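Local coordinates for CRISPR-associated protein CasA/Cse1 (Thermus thermophilus, PDB 4AN8) that serves in CRISPR-based antiviral defence as a subunit of the Cascade ribonucleoprotein complex, in which it probably helps select foreign DNA, at residues A232-L238 against G269-A275; T239-Y245 against H277-M281; R301-R305 against W434-D438; L461-L466 against L496-L500. The contacts are given in a common frame with arbitrary orientation. Residue numbers count along the deposited sequence, not the author numbering.

Contact 1 of 4, residues A232-L238 against G269-A275; sequences ARTKWPL and GVEPLEA
After a turn at Ala232-Arg233 (Ala232 at 65°/40°), residues 234-238 run extended and pair in parallel with 270-273; the peptide before Gly269 is cis. The axes of strands 235-237 and 271-273 lie 4.4 Å apart, with N-to-C directions at 34°. Lys235 lies opposite Glu271, Trp236 opposite Pro272 and Pro237 opposite Leu273.

The backbone ladder alternates between the segments: Glu271 N donates to Thr234 O (3.0 Å), Trp236 N to Glu271 O (2.8 Å), Leu273 N to Trp236 O (2.7 Å) and Leu238 N to Leu273 O (2.8 Å). Close CA-H...O contacts accompany it, such as Lys235 CA to Glu271 O at 3.3 Å. Ahead of the ladder, a water accepts from Thr234 N (3.0 Å) and donates to Gly269 O (2.8 Å).

Apolar contacts occupy both faces of the sheet. On one, Val270 (t) places CG1 over the five-membered ring of Trp236 (m), 3.9 Å from its centroid, as a CH-pi contact, while Leu238 CD1 (t, p) meets Pro272 CB at 4.2 Å. On the other, Leu273 CD1 (m, t) approaches Lys235 CB (3.9 Å) and Pro237 CD (4.4 Å). The Lys235 chain runs back so that NZ donates to Ala232 O at 2.8 Å.

The short strand thus adds a parallel partner to 261-273, which pairs antiparallel with 250-256. Pro237 and Pro272 both sit where the backbone N is not needed across the pair, so neither ring interrupts the ladder.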
loop_
_atom_site.group_PDB
_atom_site.type_symbol
_atom_site.label_atom_id
_atom_site.label_comp_id
_atom_site.label_asym_id
_atom_site.label_seq_id
_atom_site.Cartn_x
_atom_site.Cartn_y
_atom_site.Cartn_z
ATOM N N ALA A 232 20.114 -4.134 20.296
ATOM C CA ALA A 232 19.947 -3.207 19.193
ATOM C C ALA A 232 21.257 -2.576 18.766
ATOM O O ALA A 232 21.288 -1.404 18.398
ATOM C CB ALA A 232 18.910 -2.127 19.531
ATOM N N ARG A 233 22.328 -3.359 18.738
ATOM C CA ARG A 233 23.646 -2.786 18.402
ATOM C C ARG A 233 23.785 -2.249 16.997
ATOM O O ARG A 233 24.611 -1.378 16.772
ATOM C CB ARG A 233 24.778 -3.773 18.672
ATOM C CG ARG A 233 24.911 -4.120 20.139
ATOM C CD ARG A 233 25.704 -5.405 20.278
ATOM N NE ARG A 233 25.817 -5.761 21.676
ATOM C CZ ARG A 233 25.985 -6.993 22.120
ATOM N NH1 ARG A 233 26.060 -8.000 21.256
ATOM N NH2 ARG A 233 26.066 -7.205 23.428
ATOM N N THR A 234 23.002 -2.767 16.050
ATOM C CA THR A 234 23.114 -2.324 14.660
ATOM C C THR A 234 22.041 -1.325 14.289
ATOM O O THR A 234 20.860 -1.609 14.399
ATOM C CB THR A 234 23.037 -3.490 13.671
ATOM O OG1 THR A 234 23.991 -4.481 14.042
ATOM C CG2 THR A 234 23.327 -3.003 12.254
ATOM N N LYS A 235 22.459 -0.153 13.826
ATOM C CA LYS A 235 21.526 0.904 13.487
ATOM C C LYS A 235 21.887 1.428 12.128
ATOM O O LYS A 235 23.044 1.764 11.872
ATOM C CB LYS A 235 21.602 2.018 14.523
ATOM C CG LYS A 235 21.531 1.505 15.939
ATOM C CD LYS A 235 21.607 2.626 16.945
ATOM C CE LYS A 235 21.542 2.072 18.353
ATOM N NZ LYS A 235 22.656 1.078 18.591
ATOM N N TRP A 236 20.907 1.468 11.234
ATOM C CA TRP A 236 21.153 1.922 9.872
ATOM C C TRP A 236 20.247 3.092 9.567
ATOM O O TRP A 236 19.061 3.067 9.895
ATOM C CB TRP A 236 20.840 0.845 8.836
ATOM C CG TRP A 236 21.739 -0.319 8.791
ATOM C CD1 TRP A 236 22.936 -0.475 9.436
ATOM C CD2 TRP A 236 21.518 -1.532 8.047
ATOM N NE1 TRP A 236 23.468 -1.710 9.131
ATOM C CE2 TRP A 236 22.617 -2.377 8.290
ATOM C CE3 TRP A 236 20.486 -1.986 7.210
ATOM C CZ2 TRP A 236 22.720 -3.647 7.728
ATOM C CZ3 TRP A 236 20.597 -3.248 6.638
ATOM C CH2 TRP A 236 21.697 -4.064 6.905
ATOM N N PRO A 237 20.801 4.113 8.914
ATOM C CA PRO A 237 19.905 5.157 8.419
ATOM C C PRO A 237 18.943 4.512 7.434
ATOM O O PRO A 237 19.345 3.628 6.700
ATOM C CB PRO A 237 20.850 6.158 7.748
ATOM C CG PRO A 237 22.162 5.419 7.552
ATOM C CD PRO A 237 22.222 4.359 8.607
ATOM N N LEU A 238 17.676 4.914 7.466
ATOM C CA LEU A 238 16.635 4.330 6.635
ATOM C C LEU A 238 16.662 5.005 5.280
ATOM O O LEU A 238 15.836 5.866 4.971
ATOM C CB LEU A 238 15.274 4.527 7.320
ATOM C CG LEU A 238 14.004 3.808 6.861
ATOM C CD1 LEU A 238 14.149 2.278 7.002
ATOM C CD2 LEU A 238 12.784 4.324 7.677
ATOM N N GLY A 269 16.308 -7.312 14.616
ATOM C CA GLY A 269 15.843 -5.974 14.412
ATOM C C GLY A 269 17.079 -5.136 14.096
ATOM O O GLY A 269 17.855 -4.871 14.985
ATOM N N VAL A 270 17.297 -4.739 12.848
ATOM C CA VAL A 270 18.156 -3.579 12.615
ATOM C C VAL A 270 17.379 -2.293 12.900
ATOM O O VAL A 270 16.269 -2.089 12.407
ATOM C CB VAL A 270 18.762 -3.525 11.197
ATOM C CG1 VAL A 270 19.443 -2.173 10.961
ATOM C CG2 VAL A 270 19.754 -4.628 11.008
ATOM N N GLU A 271 17.974 -1.416 13.700
ATOM C CA GLU A 271 17.317 -0.163 14.095
ATOM C C GLU A 271 17.321 0.876 12.994
ATOM O O GLU A 271 18.376 1.257 12.524
ATOM C CB GLU A 271 18.002 0.442 15.319
ATOM C CG GLU A 271 17.774 -0.326 16.579
ATOM C CD GLU A 271 16.438 -0.005 17.194
ATOM O OE1 GLU A 271 16.093 1.198 17.234
ATOM O OE2 GLU A 271 15.736 -0.946 17.630
ATOM N N PRO A 272 16.134 1.364 12.609
ATOM C CA PRO A 272 16.023 2.408 11.585
ATOM C C PRO A 272 16.422 3.774 12.134
ATOM O O PRO A 272 15.865 4.218 13.122
ATOM C CB PRO A 272 14.525 2.388 11.231
ATOM C CG PRO A 272 13.855 1.926 12.505
ATOM C CD PRO A 272 14.820 0.945 13.137
ATOM N N LEU A 273 17.401 4.416 11.521
ATOM C CA LEU A 273 17.742 5.786 11.879
ATOM C C LEU A 273 17.082 6.747 10.899
ATOM O O LEU A 273 16.934 6.427 9.715
ATOM C CB LEU A 273 19.252 5.990 11.863
ATOM C CG LEU A 273 20.047 5.189 12.897
ATOM C CD1 LEU A 273 21.540 5.489 12.808
ATOM C CD2 LEU A 273 19.515 5.476 14.301
ATOM N N GLU A 274 16.695 7.923 11.386
ATOM C CA GLU A 274 16.012 8.919 10.556
ATOM C C GLU A 274 16.858 9.376 9.368
ATOM O O GLU A 274 18.060 9.573 9.489
ATOM C CB GLU A 274 15.562 10.125 11.394
ATOM C CG GLU A 274 14.573 9.776 12.508
ATOM C CD GLU A 274 13.822 10.990 13.047
ATOM O OE1 GLU A 274 13.133 11.664 12.249
ATOM O OE2 GLU A 274 13.916 11.267 14.265
ATOM N N ALA A 275 16.222 9.533 8.214
ATOM C CA ALA A 275 16.921 9.989 7.026
ATOM C C ALA A 275 15.947 10.704 6.113
ATOM O O ALA A 275 14.739 10.683 6.349
ATOM C CB ALA A 275 17.576 8.822 6.306
HETATM O O HOH W 1 20.344 -4.225 16.096
#

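Contact 2 of 4, residues T239-Y245 against H277-M281; sequences TGRTRVY and HRDPM
The imidazole of His277 (chi1 t, chi2 85°) lays one face over the Thr239-Gly240 peptide, at the N-terminal end of the short helix 241-245, with ND1 3.7 Å from Gly240 N and CE1 3.7 Å from Arg241 N. Gly240 is the N-cap residue; its backbone angles, 91°/116°, would jam a CB against the preceding carbonyl. The helical bonds Val244 N to Gly240 O (2.8 Å) and Tyr245 N to Arg241 O (2.9 Å) follow. Opposite runs an irregular loop, in which Asp279 OD1 accepts from Met281 N at 2.8 Å to form an Asx turn. CA atoms are nearest at Thr239 and His277 (5.0 Å) and at Arg241 and Asp279 (6.7 Å).

Further along the helix, Val244 CG2 lies 4.0 Å from His277 CD2. Tyr245 (m, chi2 2°) turns its ring edge to the carboxylate, CE1 3.5 Å from Asp279 OD2, and its OH lies 3.4 Å from Pro280 CG. Asp279 OD2 also forms a salt bridge with Arg58 of helix 50-67. Arg241 NE approaches Pro280 CG at 3.6 Å, while its guanidinium donates to Val208 O and Pro209 O.

Polar links between the segments pass through water. One water joins Thr239 OG1 (2.6 Å) to His277 N (3.2 Å); another connects His277 NE2 (2.9 Å) with Arg241 O, to which it donates at 3.1 Å.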
loop_
_atom_site.group_PDB
_atom_site.type_symbol
_atom_site.label_atom_id
_atom_site.label_comp_id
_atom_site.label_asym_id
_atom_site.label_seq_id
_atom_site.Cartn_x
_atom_site.Cartn_y
_atom_site.Cartn_z
ATOM N N THR A 239 17.640 4.633 4.466
ATOM C CA THR A 239 17.812 5.266 3.173
ATOM C C THR A 239 18.323 4.245 2.180
ATOM O O THR A 239 18.810 3.192 2.571
ATOM C CB THR A 239 18.820 6.441 3.267
ATOM O OG1 THR A 239 18.867 7.112 2.009
ATOM C CG2 THR A 239 20.251 5.945 3.646
ATOM N N GLY A 240 18.244 4.554 0.896
ATOM C CA GLY A 240 18.623 3.586 -0.120
ATOM C C GLY A 240 17.406 2.783 -0.535
ATOM O O GLY A 240 16.830 2.051 0.272
ATOM N N ARG A 241 17.009 2.917 -1.796
ATOM C CA ARG A 241 15.765 2.324 -2.263
ATOM C C ARG A 241 15.684 0.816 -2.006
ATOM O O ARG A 241 14.721 0.339 -1.416
ATOM C CB ARG A 241 15.520 2.622 -3.743
ATOM C CG ARG A 241 14.139 2.162 -4.230
ATOM C CD ARG A 241 13.993 2.395 -5.718
ATOM N NE ARG A 241 14.159 3.805 -6.054
ATOM C CZ ARG A 241 14.131 4.288 -7.285
ATOM N NH1 ARG A 241 13.918 3.473 -8.333
ATOM N NH2 ARG A 241 14.295 5.589 -7.469
ATOM N N THR A 242 16.682 0.061 -2.448
ATOM C CA THR A 242 16.592 -1.383 -2.316
ATOM C C THR A 242 16.924 -1.834 -0.918
ATOM O O THR A 242 16.508 -2.922 -0.505
ATOM C CB THR A 242 17.456 -2.126 -3.343
ATOM O OG1 THR A 242 18.837 -1.989 -3.001
ATOM C CG2 THR A 242 17.213 -1.542 -4.719
ATOM N N ARG A 243 17.665 -1.012 -0.177
ATOM C CA ARG A 243 17.962 -1.353 1.219
ATOM C C ARG A 243 16.643 -1.254 1.979
ATOM O O ARG A 243 16.306 -2.094 2.783
ATOM C CB ARG A 243 19.021 -0.402 1.822
ATOM C CG ARG A 243 19.211 -0.557 3.325
ATOM C CD ARG A 243 20.282 0.417 3.910
ATOM N NE ARG A 243 21.598 0.236 3.285
ATOM C CZ ARG A 243 22.141 1.119 2.442
ATOM N NH1 ARG A 243 21.515 2.257 2.129
ATOM N NH2 ARG A 243 23.326 0.880 1.916
ATOM N N VAL A 244 15.892 -0.209 1.705
ATOM C CA VAL A 244 14.573 -0.078 2.297
ATOM C C VAL A 244 13.555 -1.134 1.819
ATOM O O VAL A 244 12.839 -1.675 2.629
ATOM C CB VAL A 244 14.061 1.357 2.193
ATOM C CG1 VAL A 244 12.621 1.460 2.734
ATOM C CG2 VAL A 244 14.993 2.257 3.002
ATOM N N TYR A 245 13.534 -1.455 0.527
ATOM C CA TYR A 245 12.687 -2.539 -0.005
ATOM C C TYR A 245 12.959 -3.892 0.659
ATOM O O TYR A 245 12.087 -4.761 0.724
ATOM C CB TYR A 245 12.936 -2.723 -1.509
ATOM C CG TYR A 245 12.254 -1.717 -2.421
ATOM C CD1 TYR A 245 11.476 -0.661 -1.909
ATOM C CD2 TYR A 245 12.397 -1.822 -3.799
ATOM C CE1 TYR A 245 10.855 0.237 -2.760
ATOM C CE2 TYR A 245 11.778 -0.929 -4.658
ATOM C CZ TYR A 245 11.011 0.089 -4.143
ATOM O OH TYR A 245 10.424 0.963 -5.025
ATOM N N HIS A 277 15.417 10.059 2.845
ATOM C CA HIS A 277 14.815 9.119 1.906
ATOM C C HIS A 277 13.309 8.928 2.067
ATOM O O HIS A 277 12.811 8.691 3.154
ATOM C CB HIS A 277 15.510 7.761 2.029
ATOM C CG HIS A 277 14.897 6.688 1.180
ATOM N ND1 HIS A 277 15.235 6.499 -0.142
ATOM C CD2 HIS A 277 13.964 5.752 1.468
ATOM C CE1 HIS A 277 14.551 5.481 -0.626
ATOM N NE2 HIS A 277 13.764 5.016 0.326
ATOM N N ARG A 278 12.590 9.018 0.964
ATOM C CA ARG A 278 11.175 8.678 0.937
ATOM C C ARG A 278 11.005 7.492 0.008
ATOM O O ARG A 278 11.492 7.498 -1.114
ATOM C CB ARG A 278 10.335 9.859 0.426
ATOM C CG ARG A 278 8.857 9.536 0.205
ATOM C CD ARG A 278 8.029 10.797 -0.105
ATOM N NE ARG A 278 8.568 11.546 -1.243
ATOM C CZ ARG A 278 7.957 11.652 -2.417
ATOM N NH1 ARG A 278 6.779 11.077 -2.591
ATOM N NH2 ARG A 278 8.507 12.341 -3.405
ATOM N N ASP A 279 10.334 6.461 0.486
ATOM C CA ASP A 279 10.078 5.284 -0.337
ATOM C C ASP A 279 9.273 5.693 -1.590
ATOM O O ASP A 279 8.351 6.497 -1.517
ATOM C CB ASP A 279 9.347 4.220 0.498
ATOM C CG ASP A 279 9.185 2.911 -0.234
ATOM O OD1 ASP A 279 8.374 2.893 -1.182
ATOM O OD2 ASP A 279 9.828 1.900 0.152
ATOM N N PRO A 280 9.655 5.165 -2.757
ATOM C CA PRO A 280 8.969 5.493 -4.018
ATOM C C PRO A 280 7.461 5.229 -3.966
ATOM O O PRO A 280 6.718 5.880 -4.687
ATOM C CB PRO A 280 9.610 4.528 -5.019
ATOM C CG PRO A 280 10.994 4.293 -4.472
ATOM C CD PRO A 280 10.836 4.307 -2.962
ATOM N N MET A 281 7.002 4.285 -3.150
ATOM C CA MET A 281 5.577 3.970 -3.160
ATOM C C MET A 281 4.771 4.834 -2.195
ATOM O O MET A 281 3.543 4.703 -2.088
ATOM C CB MET A 281 5.357 2.490 -2.891
ATOM C CG MET A 281 5.782 1.613 -4.075
ATOM S SD MET A 281 5.744 -0.142 -3.631
ATOM C CE MET A 281 6.365 -0.881 -5.157
HETATM O O HOH W 2 18.546 9.600 2.561
HETATM O O HOH W 3 12.650 2.508 -0.622
#

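Contact 3 of 4, residues R301-R305 against W434-D438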
loop_
_atom_site.group_PDB
_atom_site.type_symbol
_atom_site.label_atom_id
_atom_site.label_comp_id
_atom_site.label_asym_id
_atom_site.label_seq_id
_atom_site.Cartn_x
_atom_site.Cartn_y
_atom_site.Cartn_z
ATOM N N ARG A 301 -12.387 6.907 6.886
ATOM C CA ARG A 301 -12.198 7.934 5.863
ATOM C C ARG A 301 -11.718 7.397 4.503
ATOM O O ARG A 301 -10.652 6.811 4.392
ATOM C CB ARG A 301 -11.233 8.994 6.394
ATOM C CG ARG A 301 -10.801 10.049 5.404
ATOM C CD ARG A 301 -9.647 10.850 5.988
ATOM N NE ARG A 301 -9.117 11.827 5.045
ATOM C CZ ARG A 301 -9.619 13.042 4.869
ATOM N NH1 ARG A 301 -10.666 13.428 5.582
ATOM N NH2 ARG A 301 -9.073 13.871 3.985
ATOM N N SER A 302 -12.512 7.629 3.466
ATOM C CA SER A 302 -12.171 7.232 2.101
ATOM C C SER A 302 -10.797 7.730 1.696
ATOM O O SER A 302 -10.480 8.899 1.866
ATOM C CB SER A 302 -13.215 7.773 1.109
ATOM O OG SER A 302 -14.459 7.108 1.250
ATOM N N PHE A 303 -9.989 6.846 1.128
ATOM C CA PHE A 303 -8.616 7.193 0.807
ATOM C C PHE A 303 -8.452 8.290 -0.267
ATOM O O PHE A 303 -7.566 9.140 -0.172
ATOM C CB PHE A 303 -7.826 5.949 0.406
ATOM C CG PHE A 303 -6.374 6.212 0.252
ATOM C CD1 PHE A 303 -5.620 6.607 1.343
ATOM C CD2 PHE A 303 -5.766 6.134 -0.994
ATOM C CE1 PHE A 303 -4.234 6.882 1.190
ATOM C CE2 PHE A 303 -4.410 6.407 -1.156
ATOM C CZ PHE A 303 -3.643 6.783 -0.070
ATOM N N TRP A 304 -9.295 8.267 -1.289
ATOM C CA TRP A 304 -9.184 9.222 -2.385
ATOM C C TRP A 304 -9.353 10.656 -1.887
ATOM O O TRP A 304 -9.008 11.615 -2.587
ATOM C CB TRP A 304 -10.173 8.903 -3.525
ATOM C CG TRP A 304 -11.601 8.725 -3.070
ATOM C CD1 TRP A 304 -12.206 7.556 -2.728
ATOM C CD2 TRP A 304 -12.583 9.754 -2.884
ATOM N NE1 TRP A 304 -13.508 7.780 -2.350
ATOM C CE2 TRP A 304 -13.770 9.124 -2.447
ATOM C CE3 TRP A 304 -12.582 11.136 -3.067
ATOM C CZ2 TRP A 304 -14.949 9.844 -2.164
ATOM C CZ3 TRP A 304 -13.765 11.852 -2.802
ATOM C CH2 TRP A 304 -14.922 11.199 -2.346
ATOM N N ARG A 305 -9.875 10.797 -0.675
ATOM C CA ARG A 305 -10.049 12.116 -0.080
ATOM C C ARG A 305 -8.731 12.833 0.153
ATOM O O ARG A 305 -8.706 14.043 0.316
ATOM C CB ARG A 305 -10.792 12.009 1.239
ATOM C CG ARG A 305 -12.259 11.797 1.057
ATOM C CD ARG A 305 -12.962 12.616 2.089
ATOM N NE ARG A 305 -13.612 11.776 3.052
ATOM C CZ ARG A 305 -14.102 12.202 4.205
ATOM N NH1 ARG A 305 -13.999 13.475 4.572
ATOM N NH2 ARG A 305 -14.682 11.320 4.995
ATOM N N TRP A 434 -20.789 9.475 1.760
ATOM C CA TRP A 434 -19.433 9.040 1.411
ATOM C C TRP A 434 -19.400 7.704 0.664
ATOM O O TRP A 434 -18.684 7.551 -0.324
ATOM C CB TRP A 434 -18.548 9.011 2.653
ATOM C CG TRP A 434 -18.268 10.389 3.137
ATOM C CD1 TRP A 434 -18.665 10.938 4.314
ATOM C CD2 TRP A 434 -17.550 11.418 2.430
ATOM N NE1 TRP A 434 -18.228 12.240 4.391
ATOM C CE2 TRP A 434 -17.533 12.551 3.250
ATOM C CE3 TRP A 434 -16.901 11.473 1.191
ATOM C CZ2 TRP A 434 -16.910 13.751 2.862
ATOM C CZ3 TRP A 434 -16.277 12.659 0.809
ATOM C CH2 TRP A 434 -16.284 13.780 1.641
ATOM N N HIS A 435 -20.199 6.748 1.114
ATOM C CA HIS A 435 -20.293 5.476 0.407
ATOM C C HIS A 435 -20.737 5.658 -1.044
ATOM O O HIS A 435 -20.211 5.014 -1.960
ATOM C CB HIS A 435 -21.242 4.519 1.118
ATOM C CG HIS A 435 -21.353 3.190 0.443
ATOM N ND1 HIS A 435 -20.804 2.042 0.970
ATOM C CD2 HIS A 435 -21.920 2.835 -0.734
ATOM C CE1 HIS A 435 -21.043 1.030 0.152
ATOM N NE2 HIS A 435 -21.717 1.485 -0.889
ATOM N N ALA A 436 -21.704 6.535 -1.263
ATOM C CA ALA A 436 -22.150 6.796 -2.626
ATOM C C ALA A 436 -21.035 7.393 -3.454
ATOM O O ALA A 436 -20.886 7.062 -4.630
ATOM C CB ALA A 436 -23.351 7.717 -2.633
ATOM N N LEU A 437 -20.259 8.294 -2.851
ATOM C CA LEU A 437 -19.147 8.952 -3.560
ATOM C C LEU A 437 -17.971 7.995 -3.841
ATOM O O LEU A 437 -17.279 8.141 -4.851
ATOM C CB LEU A 437 -18.668 10.166 -2.772
ATOM C CG LEU A 437 -19.690 11.308 -2.667
ATOM C CD1 LEU A 437 -19.021 12.506 -2.023
ATOM C CD2 LEU A 437 -20.214 11.680 -4.041
ATOM N N ASP A 438 -17.753 7.020 -2.961
ATOM C CA ASP A 438 -16.782 5.957 -3.244
ATOM C C ASP A 438 -17.073 5.272 -4.585
ATOM O O ASP A 438 -16.153 4.991 -5.344
ATOM C CB ASP A 438 -16.749 4.913 -2.127
ATOM C CG ASP A 438 -16.071 5.419 -0.880
ATOM O OD1 ASP A 438 -15.160 6.282 -0.976
ATOM O OD2 ASP A 438 -16.453 4.957 0.220
#
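Asp438 OD1 accepts two hydrogen bonds from the 301-305 segment: a very short one from Ser302 OG (2.5 Å) and one from the indole NE1 of Trp304 (2.6 Å). One carboxylate oxygen therefore satisfies both side-chain donors. The Trp304 side chain (chi1 p) brings NE1 to the acid and lays its benzo ring alongside the helix, with CZ2 3.8 Å from Leu437 CB and CH2 3.7 Å from Trp434 CZ3, at the edge of the Trp434 ring. Phe441, on the same helix, stacks on Trp304.

This helix, 429-446, belongs to the C-terminal helical bundle of Cse1, and the contact docks onto it the loop that carries the 3-10 turn 303-305. Within that turn, Arg305 N donates to Ser302 O at 3.2 Å. The Arg305 guanidinium lies flat on Trp434, planes at 7°, with CZ 3.6 Å from the centroid of the six-membered ring in a cation-pi stack. Its NH1 also forms a salt bridge with Glu386 of helix 372-403.

Contact 4 of 4, residues L461-L466 against L496-L500; sequences LRGAAL and LLGEL
Segment 461-466 is regular helix, with Ala465 N bonded to Leu461 O (2.9 Å) and Leu466 N to Arg462 O (2.8 Å). Segment 496-500, the last part of the chain modelled, is helical through its first residues and runs in roughly the opposite direction. The backbones come nearest at Arg462 and Leu497, CA atoms 7.1 Å apart.

Leu497, with both chi angles off the usual wells (-92°, -95°), fits between several side chains: CD1 lies 3.6 Å from Arg462 CG and 4.3 Å from Leu466 CG, and CD2 4.1 Å from Ala465 CB. Leu500 (t, p) sets CD1 4.2 Å from CD1 of Leu461 (m, t). Arg462 reaches past Leu497 to Leu500, whose CD2 lies over one face of the guanidinium, with Arg462 NH2 3.0 Å from Leu500 O.

Leu461 also meets Leu437 and Ala385, so the apolar layer continues into helices 429-446 and 372-403. Antiparallel helices packed through leucines, here with Ala465 and the aliphatic part of Arg462, mark a helical bundle, the C-terminal one of Cse1.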
loop_
_atom_site.group_PDB
_atom_site.type_symbol
_atom_site.label_atom_id
_atom_site.label_comp_id
_atom_site.label_asym_id
_atom_site.label_seq_id
_atom_site.Cartn_x
_atom_site.Cartn_y
_atom_site.Cartn_z
ATOM N N LEU A 461 -22.503 14.462 -6.484
ATOM C CA LEU A 461 -22.660 15.034 -5.146
ATOM C C LEU A 461 -24.143 15.193 -4.782
ATOM O O LEU A 461 -24.572 14.853 -3.675
ATOM C CB LEU A 461 -21.947 16.384 -5.040
ATOM C CG LEU A 461 -20.418 16.357 -5.079
ATOM C CD1 LEU A 461 -19.837 17.751 -4.939
ATOM C CD2 LEU A 461 -19.894 15.462 -3.985
ATOM N N ARG A 462 -24.924 15.704 -5.728
ATOM C CA ARG A 462 -26.356 15.893 -5.511
ATOM C C ARG A 462 -27.028 14.554 -5.188
ATOM O O ARG A 462 -27.697 14.407 -4.160
ATOM C CB ARG A 462 -26.987 16.548 -6.743
ATOM C CG ARG A 462 -28.184 17.431 -6.448
ATOM C CD ARG A 462 -28.496 18.359 -7.619
ATOM N NE ARG A 462 -28.292 19.770 -7.276
ATOM C CZ ARG A 462 -27.503 20.608 -7.949
ATOM N NH1 ARG A 462 -26.836 20.189 -9.017
ATOM N NH2 ARG A 462 -27.385 21.872 -7.558
ATOM N N GLY A 463 -26.813 13.568 -6.053
ATOM C CA GLY A 463 -27.415 12.261 -5.882
ATOM C C GLY A 463 -26.966 11.595 -4.605
ATOM O O GLY A 463 -27.756 10.919 -3.931
ATOM N N ALA A 464 -25.690 11.763 -4.262
ATOM C CA ALA A 464 -25.181 11.175 -3.031
ATOM C C ALA A 464 -25.913 11.776 -1.838
ATOM O O ALA A 464 -26.393 11.053 -0.965
ATOM C CB ALA A 464 -23.665 11.398 -2.908
ATOM N N ALA A 465 -25.972 13.107 -1.795
ATOM C CA ALA A 465 -26.663 13.813 -0.713
ATOM C C ALA A 465 -28.169 13.453 -0.646
ATOM O O ALA A 465 -28.672 13.070 0.418
ATOM C CB ALA A 465 -26.467 15.327 -0.849
ATOM N N LEU A 466 -28.856 13.558 -1.786
ATOM C CA LEU A 466 -30.279 13.192 -1.911
ATOM C C LEU A 466 -30.560 11.769 -1.474
ATOM O O LEU A 466 -31.481 11.522 -0.708
ATOM C CB LEU A 466 -30.759 13.356 -3.351
ATOM C CG LEU A 466 -31.105 14.773 -3.789
ATOM C CD1 LEU A 466 -31.249 14.853 -5.303
ATOM C CD2 LEU A 466 -32.363 15.237 -3.096
ATOM N N LEU A 496 -28.614 23.369 2.119
ATOM C CA LEU A 496 -27.386 22.750 1.614
ATOM C C LEU A 496 -27.414 22.503 0.106
ATOM O O LEU A 496 -26.483 22.876 -0.606
ATOM C CB LEU A 496 -27.069 21.445 2.352
ATOM C CG LEU A 496 -26.350 21.563 3.697
ATOM C CD1 LEU A 496 -26.137 20.192 4.308
ATOM C CD2 LEU A 496 -25.028 22.271 3.536
ATOM N N LEU A 497 -28.480 21.874 -0.374
ATOM C CA LEU A 497 -28.606 21.557 -1.793
ATOM C C LEU A 497 -28.598 22.808 -2.657
ATOM O O LEU A 497 -28.013 22.819 -3.737
ATOM C CB LEU A 497 -29.885 20.764 -2.054
ATOM C CG LEU A 497 -29.741 19.248 -2.020
ATOM C CD1 LEU A 497 -29.524 18.729 -3.413
ATOM C CD2 LEU A 497 -28.579 18.857 -1.128
ATOM N N GLY A 498 -29.258 23.858 -2.183
ATOM C CA GLY A 498 -29.327 25.095 -2.932
ATOM C C GLY A 498 -27.945 25.580 -3.310
ATOM O O GLY A 498 -27.673 25.869 -4.476
ATOM N N GLU A 499 -27.066 25.651 -2.316
ATOM C CA GLU A 499 -25.728 26.191 -2.504
ATOM C C GLU A 499 -24.905 25.363 -3.484
ATOM O O GLU A 499 -23.876 25.815 -3.983
ATOM C CB GLU A 499 -25.006 26.292 -1.163
ATOM C CG GLU A 499 -25.688 27.212 -0.177
ATOM C CD GLU A 499 -24.840 27.471 1.049
ATOM O OE1 GLU A 499 -23.841 26.746 1.246
ATOM O OE2 GLU A 499 -25.169 28.404 1.814
ATOM N N LEU A 500 -25.365 24.151 -3.763
ATOM C CA LEU A 500 -24.647 23.269 -4.670
ATOM C C LEU A 500 -24.861 23.680 -6.129
ATOM O O LEU A 500 -25.901 24.238 -6.492
ATOM C CB LEU A 500 -25.070 21.813 -4.450
ATOM C CG LEU A 500 -24.168 20.751 -5.081
ATOM C CD1 LEU A 500 -22.868 20.621 -4.296
ATOM C CD2 LEU A 500 -24.886 19.418 -5.156
#

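From the N terminus, contact 1 opens first, at strand 235-237, and closes a loop of 30 residues holding helix 241-245 and strand 250-256. Contact 2 opens on that helix and closes at 277-281, just past the second segment of contact 1, so the two cross; they touch where Leu238 O lies 3.5 Å from His277 CB. Contact 1 pairs two strands of the sheet, and contact 2 sets the helix after the first against the loop after the second. Contact 3 follows in series, across the chain's centre, spanning 128 residues to bring a loop to helix 429-446. Contact 4 closes a loop of 29 residues between helices 453-476 and 483-499 and meets contact 3 through Leu437 and Ala464.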